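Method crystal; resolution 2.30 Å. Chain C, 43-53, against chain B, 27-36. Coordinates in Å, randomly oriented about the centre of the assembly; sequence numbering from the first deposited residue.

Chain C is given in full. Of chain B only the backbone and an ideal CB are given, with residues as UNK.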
ATOM      1  N   GLN C  43       8.331 -10.507  -6.382  1.00 40.12           N
ATOM      2  CA  GLN C  43       9.716 -10.729  -6.828  1.00 40.76           C
ATOM      3  C   GLN C  43      10.444  -9.450  -7.285  1.00 46.12           C
ATOM      4  O   GLN C  43      11.682  -9.329  -7.136  1.00 41.25           O
ATOM      5  CB  GLN C  43       9.779 -11.721  -7.965  1.00 43.80           C
ATOM      6  CG  GLN C  43       9.359 -13.147  -7.601  1.00 50.24           C
ATOM      7  CD  GLN C  43       8.789 -13.924  -8.798  1.00 55.02           C
ATOM      8  OE1 GLN C  43       8.984 -13.536  -9.972  1.00 51.18           O
ATOM      9  NE2 GLN C  43       8.069 -15.018  -8.509  1.00 54.22           N
ATOM     10  N   LEU C  44       9.684  -8.503  -7.845  1.00 43.28           N
ATOM     11  CA  LEU C  44      10.245  -7.187  -8.207  1.00 41.21           C
ATOM     12  C   LEU C  44      10.642  -6.458  -6.929  1.00 38.41           C
ATOM     13  O   LEU C  44      11.740  -5.925  -6.854  1.00 36.19           O
ATOM     14  CB  LEU C  44       9.249  -6.374  -9.066  1.00 39.59           C
ATOM     15  CG  LEU C  44       9.550  -4.935  -9.514  1.00 39.22           C
ATOM     16  CD1 LEU C  44      10.760  -4.882 -10.444  1.00 38.11           C
ATOM     17  CD2 LEU C  44       8.332  -4.300 -10.194  1.00 37.49           C
ATOM     18  N   ASP C  45       9.767  -6.470  -5.919  1.00 37.67           N
ATOM     19  CA  ASP C  45      10.114  -5.952  -4.588  1.00 41.54           C
ATOM     20  C   ASP C  45      11.485  -6.542  -4.121  1.00 42.94           C
ATOM     21  O   ASP C  45      12.427  -5.817  -3.896  1.00 48.39           O
ATOM     22  CB  ASP C  45       8.976  -6.249  -3.592  1.00 44.61           C
ATOM     23  CG  ASP C  45       9.065  -5.447  -2.269  1.00 48.75           C
ATOM     24  OD1 ASP C  45       8.958  -4.214  -2.330  1.00 53.24           O
ATOM     25  OD2 ASP C  45       9.167  -6.031  -1.149  1.00 48.58           O
ATOM     26  N   ALA C  46      11.590  -7.857  -4.021  1.00 46.62           N
ATOM     27  CA  ALA C  46      12.802  -8.543  -3.511  1.00 44.12           C
ATOM     28  C   ALA C  46      14.041  -8.246  -4.346  1.00 42.41           C
ATOM     29  O   ALA C  46      15.146  -8.149  -3.820  1.00 38.23           O
ATOM     30  CB  ALA C  46      12.584 -10.059  -3.490  1.00 40.82           C
ATOM     31  N   ALA C  47      13.857  -8.128  -5.660  1.00 40.38           N
ATOM     32  CA  ALA C  47      14.964  -7.816  -6.532  1.00 36.51           C
ATOM     33  C   ALA C  47      15.516  -6.396  -6.264  1.00 39.16           C
ATOM     34  O   ALA C  47      16.738  -6.219  -6.289  1.00 44.15           O
ATOM     35  CB  ALA C  47      14.557  -7.985  -7.977  1.00 35.04           C
ATOM     36  N   TYR C  48      14.641  -5.413  -6.019  1.00 37.87           N
ATOM     37  CA  TYR C  48      15.077  -4.045  -5.657  1.00 41.89           C
ATOM     38  C   TYR C  48      15.787  -4.030  -4.296  1.00 41.63           C
ATOM     39  O   TYR C  48      16.722  -3.250  -4.091  1.00 43.63           O
ATOM     40  CB  TYR C  48      13.917  -3.000  -5.627  1.00 39.40           C
ATOM     41  CG  TYR C  48      13.466  -2.423  -6.975  1.00 43.76           C
ATOM     42  CD1 TYR C  48      14.281  -1.553  -7.715  1.00 44.13           C
ATOM     43  CD2 TYR C  48      12.195  -2.732  -7.504  1.00 42.82           C
ATOM     44  CE1 TYR C  48      13.861  -1.032  -8.936  1.00 40.07           C
ATOM     45  CE2 TYR C  48      11.776  -2.223  -8.719  1.00 43.26           C
ATOM     46  CZ  TYR C  48      12.596  -1.358  -9.431  1.00 41.34           C
ATOM     47  OH  TYR C  48      12.141  -0.883 -10.646  1.00 33.71           O
ATOM     48  N   ALA C  49      15.304  -4.830  -3.351  1.00 40.39           N
ATOM     49  CA  ALA C  49      15.975  -4.941  -2.055  1.00 40.40           C
ATOM     50  C   ALA C  49      17.373  -5.496  -2.244  1.00 37.40           C
ATOM     51  O   ALA C  49      18.320  -4.936  -1.747  1.00 40.70           O
ATOM     52  CB  ALA C  49      15.181  -5.798  -1.094  1.00 42.09           C
ATOM     53  N   ALA C  50      17.518  -6.529  -3.043  1.00 39.21           N
ATOM     54  CA  ALA C  50      18.851  -7.121  -3.268  1.00 41.46           C
ATOM     55  C   ALA C  50      19.795  -6.171  -3.977  1.00 44.87           C
ATOM     56  O   ALA C  50      20.941  -6.044  -3.562  1.00 46.42           O
ATOM     57  CB  ALA C  50      18.760  -8.407  -4.049  1.00 37.61           C
ATOM     58  N   ALA C  51      19.318  -5.517  -5.043  1.00 43.48           N
ATOM     59  CA  ALA C  51      20.129  -4.518  -5.764  1.00 41.76           C
ATOM     60  C   ALA C  51      20.591  -3.388  -4.827  1.00 40.38           C
ATOM     61  O   ALA C  51      21.725  -2.970  -4.919  1.00 43.81           O
ATOM     62  CB  ALA C  51      19.386  -3.956  -6.965  1.00 38.67           C
ATOM     63  N   ILE C  52      19.729  -2.958  -3.905  1.00 41.60           N
ATOM     64  CA  ILE C  52      20.049  -1.917  -2.902  1.00 41.48           C
ATOM     65  C   ILE C  52      20.979  -2.385  -1.761  1.00 46.87           C
ATOM     66  O   ILE C  52      21.774  -1.588  -1.239  1.00 43.24           O
ATOM     67  CB  ILE C  52      18.753  -1.338  -2.276  1.00 39.54           C
ATOM     68  CG1 ILE C  52      18.086  -0.370  -3.246  1.00 39.87           C
ATOM     69  CG2 ILE C  52      18.993  -0.616  -0.934  1.00 37.79           C
ATOM     70  CD1 ILE C  52      18.768   0.977  -3.372  1.00 39.89           C
ATOM     71  N   HIS C  53      20.847  -3.647  -1.355  1.00 47.54           N
ATOM     72  CA  HIS C  53      21.763  -4.232  -0.406  1.00 50.20           C
ATOM     73  C   HIS C  53      23.189  -4.256  -0.984  1.00 45.96           C
ATOM     74  O   HIS C  53      24.121  -3.843  -0.311  1.00 43.89           O
ATOM     75  CB  HIS C  53      21.314  -5.635  -0.006  1.00 56.70           C
ATOM     76  CG  HIS C  53      22.182  -6.247   1.046  1.00 63.87           C
ATOM     77  ND1 HIS C  53      23.108  -7.233   0.769  1.00 62.25           N
ATOM     78  CD2 HIS C  53      22.314  -5.962   2.363  1.00 65.36           C
ATOM     79  CE1 HIS C  53      23.755  -7.544   1.876  1.00 64.74           C
ATOM     80  NE2 HIS C  53      23.291  -6.788   2.857  1.00 67.29           N
TER
ATOM     81  N   UNK B  27       7.188   6.415 -10.885  1.00 26.05           N
ATOM     82  CA  UNK B  27       7.950   5.142 -10.732  1.00 24.55           C
ATOM     83  C   UNK B  27       7.113   4.115  -9.979  1.00 24.53           C
ATOM     84  O   UNK B  27       6.186   4.461  -9.224  1.00 25.69           O
ATOM     85  CB  UNK B  27       9.269   5.377  -9.994  1.00 24.55           C
ATOM     86  N   UNK B  28       7.419   2.848 -10.181  1.00 23.74           N
ATOM     87  CA  UNK B  28       6.684   1.794  -9.511  1.00 24.43           C
ATOM     88  C   UNK B  28       6.997   1.810  -8.017  1.00 27.01           C
ATOM     89  O   UNK B  28       8.061   2.338  -7.591  1.00 28.21           O
ATOM     90  CB  UNK B  28       7.019   0.431 -10.121  1.00 24.43           C
ATOM     91  N   UNK B  29       6.080   1.244  -7.232  1.00 28.49           N
ATOM     92  CA  UNK B  29       6.088   1.375  -5.753  1.00 30.02           C
ATOM     93  C   UNK B  29       7.106   0.541  -5.056  1.00 31.75           C
ATOM     94  O   UNK B  29       7.441   0.868  -3.941  1.00 34.43           O
ATOM     95  CB  UNK B  29       4.715   1.011  -5.185  1.00 30.02           C
ATOM     96  N   UNK B  30       7.585  -0.522  -5.699  1.00 33.20           N
ATOM     97  CA  UNK B  30       8.703  -1.297  -5.168  1.00 34.66           C
ATOM     98  C   UNK B  30       9.924  -0.438  -5.197  1.00 37.11           C
ATOM     99  O   UNK B  30      10.663  -0.381  -4.202  1.00 40.56           O
ATOM    100  CB  UNK B  30       8.929  -2.589  -5.956  1.00 34.66           C
ATOM    101  N   UNK B  31      10.139   0.255  -6.324  1.00 37.22           N
ATOM    102  CA  UNK B  31      11.270   1.187  -6.392  1.00 36.08           C
ATOM    103  C   UNK B  31      11.132   2.302  -5.377  1.00 35.82           C
ATOM    104  O   UNK B  31      12.076   2.604  -4.639  1.00 37.87           O
ATOM    105  CB  UNK B  31      11.392   1.780  -7.797  1.00 36.08           C
ATOM    106  N   UNK B  32       9.948   2.896  -5.349  1.00 35.39           N
ATOM    107  CA  UNK B  32       9.616   3.922  -4.389  1.00 35.07           C
ATOM    108  C   UNK B  32       9.890   3.534  -2.932  1.00 37.42           C
ATOM    109  O   UNK B  32      10.252   4.402  -2.130  1.00 39.69           O
ATOM    110  CB  UNK B  32       8.140   4.292  -4.548  1.00 35.07           C
ATOM    111  N   UNK B  33       9.730   2.258  -2.584  1.00 40.38           N
ATOM    112  CA  UNK B  33       9.908   1.836  -1.176  1.00 47.93           C
ATOM    113  C   UNK B  33      11.363   1.523  -0.794  1.00 44.78           C
ATOM    114  O   UNK B  33      11.740   1.827   0.312  1.00 51.93           O
ATOM    115  CB  UNK B  33       9.050   0.598  -0.905  1.00 47.93           C
ATOM    116  N   UNK B  34      12.163   0.976  -1.714  1.00 43.72           N
ATOM    117  CA  UNK B  34      13.556   0.551  -1.460  1.00 44.98           C
ATOM    118  C   UNK B  34      14.720   1.488  -1.880  1.00 44.05           C
ATOM    119  O   UNK B  34      15.779   1.474  -1.260  1.00 43.91           O
ATOM    120  CB  UNK B  34      13.764  -0.784  -2.177  1.00 44.98           C
ATOM    121  N   UNK B  35      14.528   2.249  -2.950  1.00 39.54           N
ATOM    122  CA  UNK B  35      15.549   3.128  -3.554  1.00 37.21           C
ATOM    123  C   UNK B  35      15.501   4.495  -2.848  1.00 35.87           C
ATOM    124  O   UNK B  35      14.507   4.836  -2.166  1.00 32.69           O
ATOM    125  CB  UNK B  35      15.321   3.285  -5.059  1.00 37.21           C
ATOM    126  N   UNK B  36      16.572   5.270  -2.947  1.00 31.34           N
ATOM    127  CA  UNK B  36      16.550   6.599  -2.320  1.00 36.97           C
ATOM    128  C   UNK B  36      15.810   7.672  -3.147  1.00 37.43           C
ATOM    129  O   UNK B  36      15.678   8.801  -2.671  1.00 39.34           O
ATOM    130  CB  UNK B  36      17.988   7.060  -2.073  1.00 36.97           C
TER

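Position 27 precedes the helix in an extended conformation (phi/psi -69/156), and its ideal CB has nothing of chain C within 5.5 Å. Many residues would serve; it is serine.

Position 28 is also extended (-69/157), but a helix starts right after it, which makes it an N-cap. Serine, threonine, aspartate or asparagine would suit, since each can accept from a free backbone NH. Its CB points toward chain C, 4.9 Å from C:Leu44 CD2 and 5.3 Å from C:Tyr48 OH, so a side chain that could also reach the hydroxyl would gain a second bond. The residue is asparagine, and its amide does both: B:Asn28 OD1 accepts from the backbone N of position 31 at 2.8 Å, a capping bond, while B:Asn28 ND2 donates to C:Tyr48 OH at 3.0 Å, nearly straight at 165°.

Position 29 turns away from chain C and would tolerate most helix-compatible residues; it is asparagine.

At position 30 the two backbones come close, 4.9 Å from C:Asp45 CA to the CA here. The CB points toward chain C, with its ideal place 3.6 Å from C:Tyr48 CD2 and 3.8 Å from C:Asp45 CA. Little room remains, so a small apolar residue fits best. Alanine is found: B:Ala30 CB packs 3.6 Å from C:Tyr48 CD2 and 4.3 Å from C:Leu44 CG.

Position 31 points sideways, its ideal CB 3.7 Å from C:Tyr48 CZ. Any residue with an aliphatic first segment could lie against this ring, and a long one could continue past it. It is arginine: B:Arg31 CB sits over one face of C:Tyr48, 4.0 Å from the ring centroid, a CH-pi contact, and the extended chain carries the guanidinium away.

Position 32 is out of reach of chain C, which sets no demand; the residue is asparagine, whose ND2 donates to B:Asn29 OD1 at 3.2 Å.

Position 33 also points sideways, but C:Asp45 OD1 lies 5.0 Å from the ideal CB. A carboxylate invites a positive charge, so lysine or arginine would suit, with polar donors possible. Arginine is there, bending its end nearer to form a salt bridge, B:Arg33 NH1 to C:Asp45 OD1, very short at 2.4 Å.

Position 34 faces chain C, its ideal CB 4.1 Å from C:Tyr48 CB and 4.5 Å from both C:Ile52 CG1 and C:Ala49 N. A flat side chain could cover this surface, and a donor on it could use the same carboxylate. Histidine combines the two: C:Ala49 CB lies over a face of its ring, 4.1 Å from the centroid, and B:His34 NE2 makes a weak hydrogen bond to C:Asp45 OD1 at 3.0 Å.

Position 35 leaves helical phi/psi (-87/160), with its ideal CB 4.5 Å from C:Ile52 CD1. A beta-branched residue such as valine or threonine favours these angles and could touch the isoleucine. Threonine is deposited, B:Thr35 OG1 resting 3.9 Å from C:Ile52 CD1.

Position 36 points sideways, with nothing of chain C within 5.5 Å of its ideal CB, so many residues would do; it is alanine.

Chain B (27-36) SNNARNRHTA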
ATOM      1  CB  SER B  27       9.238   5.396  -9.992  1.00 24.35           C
ATOM      2  OG  SER B  27       9.014   6.162  -8.822  1.00 23.12           O
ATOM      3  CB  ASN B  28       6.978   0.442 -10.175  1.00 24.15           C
ATOM      4  CG  ASN B  28       8.349  -0.078  -9.821  1.00 27.60           C
ATOM      5  OD1 ASN B  28       8.627  -0.360  -8.657  1.00 35.45           O
ATOM      6  ND2 ASN B  28       9.214  -0.190 -10.801  1.00 26.52           N
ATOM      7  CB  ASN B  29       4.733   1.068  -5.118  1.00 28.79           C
ATOM      8  CG  ASN B  29       3.735   2.125  -5.409  1.00 29.90           C
ATOM      9  OD1 ASN B  29       4.099   3.302  -5.534  1.00 28.01           O
ATOM     10  ND2 ASN B  29       2.454   1.737  -5.509  1.00 28.97           N
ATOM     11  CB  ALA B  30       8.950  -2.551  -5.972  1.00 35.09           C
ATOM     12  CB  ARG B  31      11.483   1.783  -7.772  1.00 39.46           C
ATOM     13  CG  ARG B  31      12.216   3.113  -7.675  1.00 39.67           C
ATOM     14  CD  ARG B  31      12.899   3.494  -8.918  1.00 41.15           C
ATOM     15  NE  ARG B  31      13.762   4.668  -8.729  1.00 37.83           N
ATOM     16  CZ  ARG B  31      14.466   5.190  -9.709  1.00 30.21           C
ATOM     17  NH1 ARG B  31      14.373   4.685 -10.921  1.00 30.08           N
ATOM     18  NH2 ARG B  31      15.253   6.201  -9.479  1.00 34.09           N
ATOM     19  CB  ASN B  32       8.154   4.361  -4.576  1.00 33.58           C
ATOM     20  CG  ASN B  32       7.897   4.969  -5.963  1.00 34.21           C
ATOM     21  OD1 ASN B  32       8.838   5.415  -6.672  1.00 28.97           O
ATOM     22  ND2 ASN B  32       6.629   5.054  -6.330  1.00 33.03           N
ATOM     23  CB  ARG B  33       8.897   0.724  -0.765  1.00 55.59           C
ATOM     24  CG  ARG B  33       9.344  -0.742  -0.702  1.00 62.68           C
ATOM     25  CD  ARG B  33       8.226  -1.671  -0.175  1.00 63.66           C
ATOM     26  NE  ARG B  33       6.910  -1.374  -0.779  1.00 65.75           N
ATOM     27  CZ  ARG B  33       6.355  -1.960  -1.862  1.00 65.43           C
ATOM     28  NH1 ARG B  33       6.953  -2.941  -2.533  1.00 63.30           N
ATOM     29  NH2 ARG B  33       5.153  -1.566  -2.283  1.00 60.91           N
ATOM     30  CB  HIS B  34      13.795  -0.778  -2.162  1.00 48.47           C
ATOM     31  CG  HIS B  34      12.987  -1.897  -1.605  1.00 49.63           C
ATOM     32  ND1 HIS B  34      12.984  -2.204  -0.265  1.00 53.34           N
ATOM     33  CD2 HIS B  34      12.177  -2.799  -2.204  1.00 53.73           C
ATOM     34  CE1 HIS B  34      12.198  -3.246  -0.056  1.00 57.69           C
ATOM     35  NE2 HIS B  34      11.705  -3.633  -1.219  1.00 60.95           N
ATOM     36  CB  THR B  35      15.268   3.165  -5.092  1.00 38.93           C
ATOM     37  OG1 THR B  35      15.831   1.974  -5.657  1.00 40.36           O
ATOM     38  CG2 THR B  35      15.804   4.347  -5.848  1.00 39.94           C
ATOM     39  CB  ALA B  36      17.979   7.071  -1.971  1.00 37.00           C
TER
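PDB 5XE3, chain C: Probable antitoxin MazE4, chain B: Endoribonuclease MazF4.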